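Local coordinates for pleckstrin homology domain-containing family M member 2 (Homo sapiens, PDB 3CXB), which binds the Salmonella effector SifA through its pleckstrin homology domain and probably links it to kinesin, at residues F24-N29 with Y33-R38; G55-A60 with Q94-A99; A68-V71 with P77-E80. All coordinates share one frame; numbering follows the deposited sequence.

All three contacts belong to one PH domain. Interactions 1 and 3 are antiparallel hairpins on either side of strand 2-8 in the sheet, held by backbone hydrogen bonds. Interaction 1 lies largely at the surface, where aromatic rings line the outer side, while interaction 3 is partly buried and carries an apolar V71/L79 pair on one face and a polar Q70/E80 pair on the other. Interaction 2 has no hydrogen bond between its segments: a strand meets the C-terminal helix through two cysteines and a leucine. It joins both hairpins: L27 packs on H95 and L96, and strand 54-59 pairs with 68-73, probably by hydrogen bonds between R58 O and Q70 N and between A60 N and A68 O.

Interaction 1: F24-N29 with Y33-R38; sequences FVVLSN and YQYPDR
F24 and V26 pair with Y35 and Y33 on two antiparallel strands whose axes approach to 4.9 Å at an angle of 164°, each pair closed by two backbone hydrogen bonds. All four bonds are nearly straight; the shortest runs from Y33 N to V26 O (2.7 Å). V25 and Q34 sit between them as a non-hydrogen-bonded pair. F24, Y33 and Y35 share the outer face with V26. F24 carries its CG anti to the backbone N (chi1 177°), which sets ring beside ring with Y35, F24 CD1 lying 3.8 Å from Y35 CD2. Beyond the strand end the chain bends round this phenyl ring: R38 CB rests over one face, toward the rim and 4.1 Å from F24 CG, and D37 O lies beside F24 CB. V26 CG2 comes up to the edge of the Y35 ring, 4.2 Å from CE2. The Y33 ring turns its edge to the strand, with V26 O in its plane and 3.4 Å from CD1. On the other face V25 faces inward and packs on W92 of the C-terminal helix, while Q34 touches Y8. This is the hairpin of the second and third strands in the first sheet of a PH-domain barrel.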
loop_
_atom_site.group_PDB
_atom_site.type_symbol
_atom_site.label_atom_id
_atom_site.label_comp_id
_atom_site.label_asym_id
_atom_site.label_seq_id
_atom_site.Cartn_x
_atom_site.Cartn_y
_atom_site.Cartn_z
ATOM N N PHE B 24 4.805 -7.148 3.513
ATOM C CA PHE B 24 3.923 -7.368 4.646
ATOM C C PHE B 24 3.446 -6.015 5.154
ATOM O O PHE B 24 4.253 -5.112 5.418
ATOM C CB PHE B 24 4.645 -8.102 5.756
ATOM C CG PHE B 24 3.815 -8.282 6.978
ATOM C CD1 PHE B 24 4.212 -7.742 8.183
ATOM C CD2 PHE B 24 2.613 -8.968 6.919
ATOM C CE1 PHE B 24 3.428 -7.885 9.319
ATOM C CE2 PHE B 24 1.826 -9.116 8.046
ATOM C CZ PHE B 24 2.237 -8.566 9.251
ATOM N N VAL B 25 2.137 -5.870 5.316
ATOM C CA VAL B 25 1.609 -4.587 5.734
ATOM C C VAL B 25 0.833 -4.572 7.032
ATOM O O VAL B 25 0.074 -5.479 7.326
ATOM C CB VAL B 25 0.744 -3.992 4.607
ATOM C CG1 VAL B 25 0.039 -2.743 5.093
ATOM C CG2 VAL B 25 1.622 -3.677 3.404
ATOM N N VAL B 26 1.034 -3.512 7.801
ATOM C CA VAL B 26 0.364 -3.358 9.083
ATOM C C VAL B 26 -0.150 -1.926 9.202
ATOM O O VAL B 26 0.591 -0.986 8.939
ATOM C CB VAL B 26 1.355 -3.616 10.263
ATOM C CG1 VAL B 26 0.680 -3.387 11.604
ATOM C CG2 VAL B 26 1.893 -5.023 10.188
ATOM N N LEU B 27 -1.419 -1.772 9.580
ATOM C CA LEU B 27 -2.018 -0.455 9.779
ATOM C C LEU B 27 -2.392 -0.393 11.245
ATOM O O LEU B 27 -3.486 -0.798 11.642
ATOM C CB LEU B 27 -3.284 -0.260 8.921
ATOM C CG LEU B 27 -4.131 0.981 9.295
ATOM C CD1 LEU B 27 -3.273 2.242 9.167
ATOM C CD2 LEU B 27 -5.382 1.090 8.436
ATOM N N SER B 28 -1.475 0.087 12.064
ATOM C CA SER B 28 -1.760 0.159 13.482
ATOM C C SER B 28 -1.914 1.591 13.919
ATOM O O SER B 28 -1.072 2.443 13.632
ATOM C CB SER B 28 -0.665 -0.511 14.302
ATOM O OG SER B 28 -1.011 -0.456 15.672
ATOM N N ASN B 29 -2.996 1.827 14.646
ATOM C CA ASN B 29 -3.333 3.154 15.108
ATOM C C ASN B 29 -3.747 3.844 13.808
ATOM O O ASN B 29 -4.645 3.371 13.098
ATOM C CB ASN B 29 -2.111 3.833 15.728
ATOM C CG ASN B 29 -2.476 4.771 16.857
ATOM O OD1 ASN B 29 -1.730 5.697 17.178
ATOM N ND2 ASN B 29 -3.625 4.530 17.479
ATOM N N TYR B 33 2.568 0.710 8.195
ATOM C CA TYR B 33 3.943 0.276 8.044
ATOM C C TYR B 33 4.038 -0.775 6.961
ATOM O O TYR B 33 3.139 -1.596 6.800
ATOM C CB TYR B 33 4.452 -0.313 9.351
ATOM C CG TYR B 33 4.100 0.486 10.578
ATOM C CD1 TYR B 33 2.809 0.495 11.074
ATOM C CD2 TYR B 33 5.070 1.197 11.267
ATOM C CE1 TYR B 33 2.488 1.184 12.237
ATOM C CE2 TYR B 33 4.765 1.891 12.425
ATOM C CZ TYR B 33 3.470 1.875 12.904
ATOM O OH TYR B 33 3.132 2.547 14.051
ATOM N N GLN B 34 5.123 -0.749 6.212
ATOM C CA GLN B 34 5.329 -1.746 5.178
ATOM C C GLN B 34 6.694 -2.403 5.361
ATOM O O GLN B 34 7.713 -1.721 5.464
ATOM C CB GLN B 34 5.276 -1.110 3.800
ATOM C CG GLN B 34 5.822 -2.042 2.734
ATOM C CD GLN B 34 5.911 -1.393 1.377
ATOM O OE1 GLN B 34 6.307 -0.243 1.264
ATOM N NE2 GLN B 34 5.562 -2.134 0.339
ATOM N N TYR B 35 6.727 -3.726 5.398
ATOM C CA TYR B 35 7.997 -4.430 5.542
ATOM C C TYR B 35 8.131 -5.315 4.308
ATOM O O TYR B 35 7.123 -5.652 3.675
ATOM C CB TYR B 35 7.971 -5.303 6.787
ATOM C CG TYR B 35 7.595 -4.583 8.045
ATOM C CD1 TYR B 35 8.538 -3.844 8.760
ATOM C CD2 TYR B 35 6.284 -4.600 8.509
ATOM C CE1 TYR B 35 8.182 -3.136 9.905
ATOM C CE2 TYR B 35 5.914 -3.890 9.660
ATOM C CZ TYR B 35 6.870 -3.162 10.347
ATOM O OH TYR B 35 6.525 -2.436 11.456
ATOM N N PRO B 36 9.369 -5.704 3.938
ATOM C CA PRO B 36 9.548 -6.562 2.755
ATOM C C PRO B 36 9.016 -7.978 2.978
ATOM O O PRO B 36 8.718 -8.702 2.027
ATOM C CB PRO B 36 11.056 -6.524 2.522
ATOM C CG PRO B 36 11.590 -6.347 3.896
ATOM C CD PRO B 36 10.673 -5.312 4.499
ATOM N N ASP B 37 8.896 -8.354 4.243
ATOM C CA ASP B 37 8.384 -9.659 4.623
ATOM C C ASP B 37 7.838 -9.544 6.042
ATOM O O ASP B 37 7.804 -8.455 6.608
ATOM C CB ASP B 37 9.483 -10.733 4.549
ATOM C CG ASP B 37 10.716 -10.384 5.372
ATOM O OD1 ASP B 37 11.431 -9.431 4.993
ATOM O OD2 ASP B 37 10.973 -11.063 6.391
ATOM N N ARG B 38 7.418 -10.659 6.618
ATOM C CA ARG B 38 6.868 -10.642 7.961
ATOM C C ARG B 38 7.922 -10.804 9.055
ATOM O O ARG B 38 7.576 -11.034 10.218
ATOM C CB ARG B 38 5.818 -11.741 8.081
ATOM C CG ARG B 38 6.317 -13.088 7.556
ATOM C CD ARG B 38 5.316 -14.217 7.767
ATOM N NE ARG B 38 4.073 -14.005 7.035
ATOM C CZ ARG B 38 3.031 -14.829 7.077
ATOM N NH1 ARG B 38 3.077 -15.928 7.819
ATOM N NH2 ARG B 38 1.941 -14.554 6.377
#

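Interaction 2: G55-A60 with Q94-A99; sequences GGCRRA and QHLCQA
C57 in strand 54-59 faces C97 on helix 86-100 with their CA atoms 6.0 Å apart, the nearest CA pair across the two segments, and no hydrogen bond passes between them. The helix is the C-terminal one that caps an open end of the barrel in a PH domain, and the strand it meets here is an outermost one of the sheet. C57 directs its side chain toward the helix, and its two atoms do different work. With SG anti to its carbonyl carbon (chi1 -63°), C57 turns its sulfur in to L96, SG lying 3.6 Å from L96 CB, beside the root of a buried side chain that also packs on L27 of strand 21-28. The methylene, in turn, receives the other cysteine: C97 SG comes to 3.6 Å from C57 CB. M49, from a loop, touches both C57 and L96, and M93, one turn earlier on the helix, also packs against C57, so the surroundings are apolar and rich in sulfur. Farther along the strand, R59 reaches the same helix by a salt bridge to E86. The two thiols pass each other without bonding, C57 SG and C97 SG being 4.4 Å apart.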
loop_
_atom_site.group_PDB
_atom_site.type_symbol
_atom_site.label_atom_id
_atom_site.label_comp_id
_atom_site.label_asym_id
_atom_site.label_seq_id
_atom_site.Cartn_x
_atom_site.Cartn_y
_atom_site.Cartn_z
ATOM N N GLY B 55 -1.909 11.820 0.676
ATOM C CA GLY B 55 -2.788 12.594 -0.163
ATOM C C GLY B 55 -4.085 11.883 -0.444
ATOM O O GLY B 55 -4.971 12.472 -1.051
ATOM N N GLY B 56 -4.210 10.629 -0.002
ATOM C CA GLY B 56 -5.436 9.882 -0.241
ATOM C C GLY B 56 -5.184 8.455 -0.695
ATOM O O GLY B 56 -4.043 7.988 -0.675
ATOM N N CYS B 57 -6.250 7.756 -1.084
ATOM C CA CYS B 57 -6.167 6.373 -1.565
ATOM C C CYS B 57 -7.212 6.179 -2.652
ATOM O O CYS B 57 -8.306 6.727 -2.562
ATOM C CB CYS B 57 -6.507 5.361 -0.457
ATOM S SG CYS B 57 -5.456 5.295 0.999
ATOM N N ARG B 58 -6.905 5.374 -3.656
ATOM C CA ARG B 58 -7.883 5.115 -4.693
ATOM C C ARG B 58 -7.641 3.749 -5.332
ATOM O O ARG B 58 -6.565 3.182 -5.217
ATOM C CB ARG B 58 -7.821 6.215 -5.758
ATOM C CG ARG B 58 -6.510 6.282 -6.515
ATOM C CD ARG B 58 -6.459 7.504 -7.421
ATOM N NE ARG B 58 -6.016 7.166 -8.772
ATOM C CZ ARG B 58 -6.816 6.734 -9.743
ATOM N NH1 ARG B 58 -8.122 6.579 -9.532
ATOM N NH2 ARG B 58 -6.307 6.467 -10.937
ATOM N N ARG B 59 -8.657 3.208 -5.981
ATOM C CA ARG B 59 -8.497 1.948 -6.672
ATOM C C ARG B 59 -7.726 2.345 -7.928
ATOM O O ARG B 59 -7.956 3.422 -8.480
ATOM C CB ARG B 59 -9.864 1.364 -7.036
ATOM C CG ARG B 59 -10.535 0.546 -5.932
ATOM C CD ARG B 59 -12.029 0.549 -6.156
ATOM N NE ARG B 59 -12.642 -0.775 -6.106
ATOM C CZ ARG B 59 -13.363 -1.222 -5.089
ATOM N NH1 ARG B 59 -13.889 -2.440 -5.128
ATOM N NH2 ARG B 59 -13.553 -0.449 -4.028
ATOM N N ALA B 60 -6.812 1.495 -8.379
ATOM C CA ALA B 60 -6.018 1.813 -9.555
ATOM C C ALA B 60 -6.555 1.210 -10.841
ATOM O O ALA B 60 -7.516 0.444 -10.835
ATOM C CB ALA B 60 -4.585 1.368 -9.343
ATOM N N GLN B 94 -11.147 0.438 2.471
ATOM C CA GLN B 94 -12.020 1.035 3.470
ATOM C C GLN B 94 -11.275 1.460 4.729
ATOM O O GLN B 94 -11.570 2.505 5.304
ATOM C CB GLN B 94 -13.127 0.047 3.817
ATOM C CG GLN B 94 -14.123 0.522 4.854
ATOM C CD GLN B 94 -15.135 -0.561 5.174
ATOM O OE1 GLN B 94 -15.902 -0.979 4.305
ATOM N NE2 GLN B 94 -15.134 -1.032 6.422
ATOM N N HIS B 95 -10.313 0.648 5.157
ATOM C CA HIS B 95 -9.547 0.979 6.353
ATOM C C HIS B 95 -8.639 2.174 6.092
ATOM O O HIS B 95 -8.653 3.144 6.830
ATOM C CB HIS B 95 -8.705 -0.223 6.829
ATOM C CG HIS B 95 -9.488 -1.267 7.574
ATOM N ND1 HIS B 95 -10.315 -0.965 8.637
ATOM C CD2 HIS B 95 -9.546 -2.612 7.422
ATOM C CE1 HIS B 95 -10.850 -2.078 9.107
ATOM N NE2 HIS B 95 -10.400 -3.090 8.388
ATOM N N LEU B 96 -7.858 2.097 5.029
ATOM C CA LEU B 96 -6.940 3.168 4.688
ATOM C C LEU B 96 -7.607 4.522 4.461
ATOM O O LEU B 96 -7.103 5.548 4.905
ATOM C CB LEU B 96 -6.147 2.775 3.446
ATOM C CG LEU B 96 -5.224 1.577 3.658
ATOM C CD1 LEU B 96 -4.640 1.116 2.338
ATOM C CD2 LEU B 96 -4.131 1.982 4.635
ATOM N N CYS B 97 -8.734 4.531 3.761
ATOM C CA CYS B 97 -9.420 5.781 3.499
ATOM C C CYS B 97 -10.008 6.309 4.791
ATOM O O CYS B 97 -10.152 7.521 4.979
ATOM C CB CYS B 97 -10.498 5.578 2.434
ATOM S SG CYS B 97 -9.809 5.082 0.820
ATOM N N GLN B 98 -10.328 5.394 5.695
ATOM C CA GLN B 98 -10.869 5.782 6.987
ATOM C C GLN B 98 -9.767 6.533 7.746
ATOM O O GLN B 98 -9.985 7.624 8.271
ATOM C CB GLN B 98 -11.300 4.538 7.754
ATOM C CG GLN B 98 -12.442 4.753 8.724
ATOM C CD GLN B 98 -13.127 3.444 9.043
ATOM O OE1 GLN B 98 -12.616 2.613 9.805
ATOM N NE2 GLN B 98 -14.276 3.231 8.426
ATOM N N ALA B 99 -8.573 5.952 7.778
ATOM C CA ALA B 99 -7.435 6.565 8.453
ATOM C C ALA B 99 -7.144 7.946 7.870
ATOM O O ALA B 99 -6.734 8.854 8.587
ATOM C CB ALA B 99 -6.200 5.678 8.321
#

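Interaction 3: A68-V71 with P77-E80; sequences AFQV and PCLE
F69, in strand 68-73, is the first residue of its segment to meet the antiparallel partner strand 79-82, and it does so through the backbone: its O approaches E80 C at 3.8 Å, as F69 bonds through its backbone to L81. Its CB points away from that strand, and the ring goes to the C-terminal helix, where M89, M93 and L96 receive it. Q70 comes next, in a non-hydrogen-bonded pair with E80; its CA sends a CA-H...O contact to L79 O at 3.2 Å. CG of Q70 lies between the backbone N and the carbonyl carbon (chi1 57°), and from there the extended chain runs alongside that of E80. E80 folds back at chi2 (-83°), so its carboxylate comes nearer: OE1 is 3.2 Å from Q70 NE2, with the amide and carboxylate planes turned 67° apart. The same NE2 lies 3.7 Å from C78 SG. R58 NE makes a weak hydrogen bond to Q70 OE1, and R65 a long, weak ion pair with E80 OE1. The two strands are the sixth and seventh of the PH fold, a hairpin of its second sheet that leads on into the C-terminal helix. At V71 comes a hydrogen-bonded pair with L79: V71 N gives to L79 O at 3.1 Å, and L79 N returns a straighter bond to V71 O at 3.0 Å. C78 CB also sits by that carbonyl, 3.4 Å from V71 O. Turned to the buried face, V71 CB and L79 CB meet at 4.1 Å, with M49 packed on the valine and A10 on the leucine.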
loop_
_atom_site.group_PDB
_atom_site.type_symbol
_atom_site.label_atom_id
_atom_site.label_comp_id
_atom_site.label_asym_id
_atom_site.label_seq_id
_atom_site.Cartn_x
_atom_site.Cartn_y
_atom_site.Cartn_z
ATOM N N ALA B 68 -5.665 -3.952 -7.738
ATOM C CA ALA B 68 -4.642 -2.954 -7.440
ATOM C C ALA B 68 -5.171 -1.610 -6.945
ATOM O O ALA B 68 -6.178 -1.108 -7.429
ATOM C CB ALA B 68 -3.783 -2.734 -8.657
ATOM N N PHE B 69 -4.466 -1.030 -5.980
ATOM C CA PHE B 69 -4.829 0.265 -5.412
ATOM C C PHE B 69 -3.577 1.030 -4.992
ATOM O O PHE B 69 -2.499 0.452 -4.857
ATOM C CB PHE B 69 -5.750 0.073 -4.212
ATOM C CG PHE B 69 -5.152 -0.772 -3.112
ATOM C CD1 PHE B 69 -4.543 -0.176 -2.007
ATOM C CD2 PHE B 69 -5.234 -2.161 -3.169
ATOM C CE1 PHE B 69 -4.032 -0.949 -0.973
ATOM C CE2 PHE B 69 -4.724 -2.953 -2.137
ATOM C CZ PHE B 69 -4.123 -2.352 -1.035
ATOM N N GLN B 70 -3.714 2.329 -4.768
ATOM C CA GLN B 70 -2.557 3.118 -4.407
ATOM C C GLN B 70 -2.759 4.062 -3.229
ATOM O O GLN B 70 -3.875 4.484 -2.925
ATOM C CB GLN B 70 -2.100 3.894 -5.628
ATOM C CG GLN B 70 -3.195 4.760 -6.199
ATOM C CD GLN B 70 -2.878 5.336 -7.576
ATOM O OE1 GLN B 70 -3.493 6.319 -7.992
ATOM N NE2 GLN B 70 -1.936 4.718 -8.295
ATOM N N VAL B 71 -1.655 4.369 -2.555
ATOM C CA VAL B 71 -1.660 5.276 -1.424
ATOM C C VAL B 71 -0.845 6.482 -1.856
ATOM O O VAL B 71 0.369 6.386 -1.970
ATOM C CB VAL B 71 -0.992 4.630 -0.196
ATOM C CG1 VAL B 71 -0.948 5.611 0.963
ATOM C CG2 VAL B 71 -1.767 3.399 0.211
ATOM N N PRO B 77 6.655 9.574 -5.052
ATOM C CA PRO B 77 5.852 8.519 -5.678
ATOM C C PRO B 77 4.947 7.704 -4.759
ATOM O O PRO B 77 5.331 7.313 -3.667
ATOM C CB PRO B 77 6.904 7.663 -6.378
ATOM C CG PRO B 77 8.112 7.873 -5.537
ATOM C CD PRO B 77 8.080 9.350 -5.329
ATOM N N CYS B 78 3.739 7.447 -5.243
ATOM C CA CYS B 78 2.735 6.693 -4.504
ATOM C C CYS B 78 3.094 5.232 -4.280
ATOM O O CYS B 78 3.944 4.667 -4.960
ATOM C CB CYS B 78 1.394 6.755 -5.240
ATOM S SG CYS B 78 1.308 5.786 -6.808
ATOM N N LEU B 79 2.420 4.608 -3.327
ATOM C CA LEU B 79 2.667 3.211 -3.047
ATOM C C LEU B 79 1.696 2.358 -3.868
ATOM O O LEU B 79 0.495 2.384 -3.632
ATOM C CB LEU B 79 2.486 2.960 -1.546
ATOM C CG LEU B 79 2.587 1.526 -1.020
ATOM C CD1 LEU B 79 3.889 0.896 -1.485
ATOM C CD2 LEU B 79 2.490 1.523 0.503
ATOM N N GLU B 80 2.202 1.621 -4.850
ATOM C CA GLU B 80 1.317 0.781 -5.658
ATOM C C GLU B 80 1.185 -0.586 -5.001
ATOM O O GLU B 80 2.142 -1.357 -4.954
ATOM C CB GLU B 80 1.862 0.614 -7.076
ATOM C CG GLU B 80 1.497 1.734 -8.042
ATOM C CD GLU B 80 0.122 1.582 -8.678
ATOM O OE1 GLU B 80 -0.181 2.364 -9.610
ATOM O OE2 GLU B 80 -0.655 0.692 -8.250
#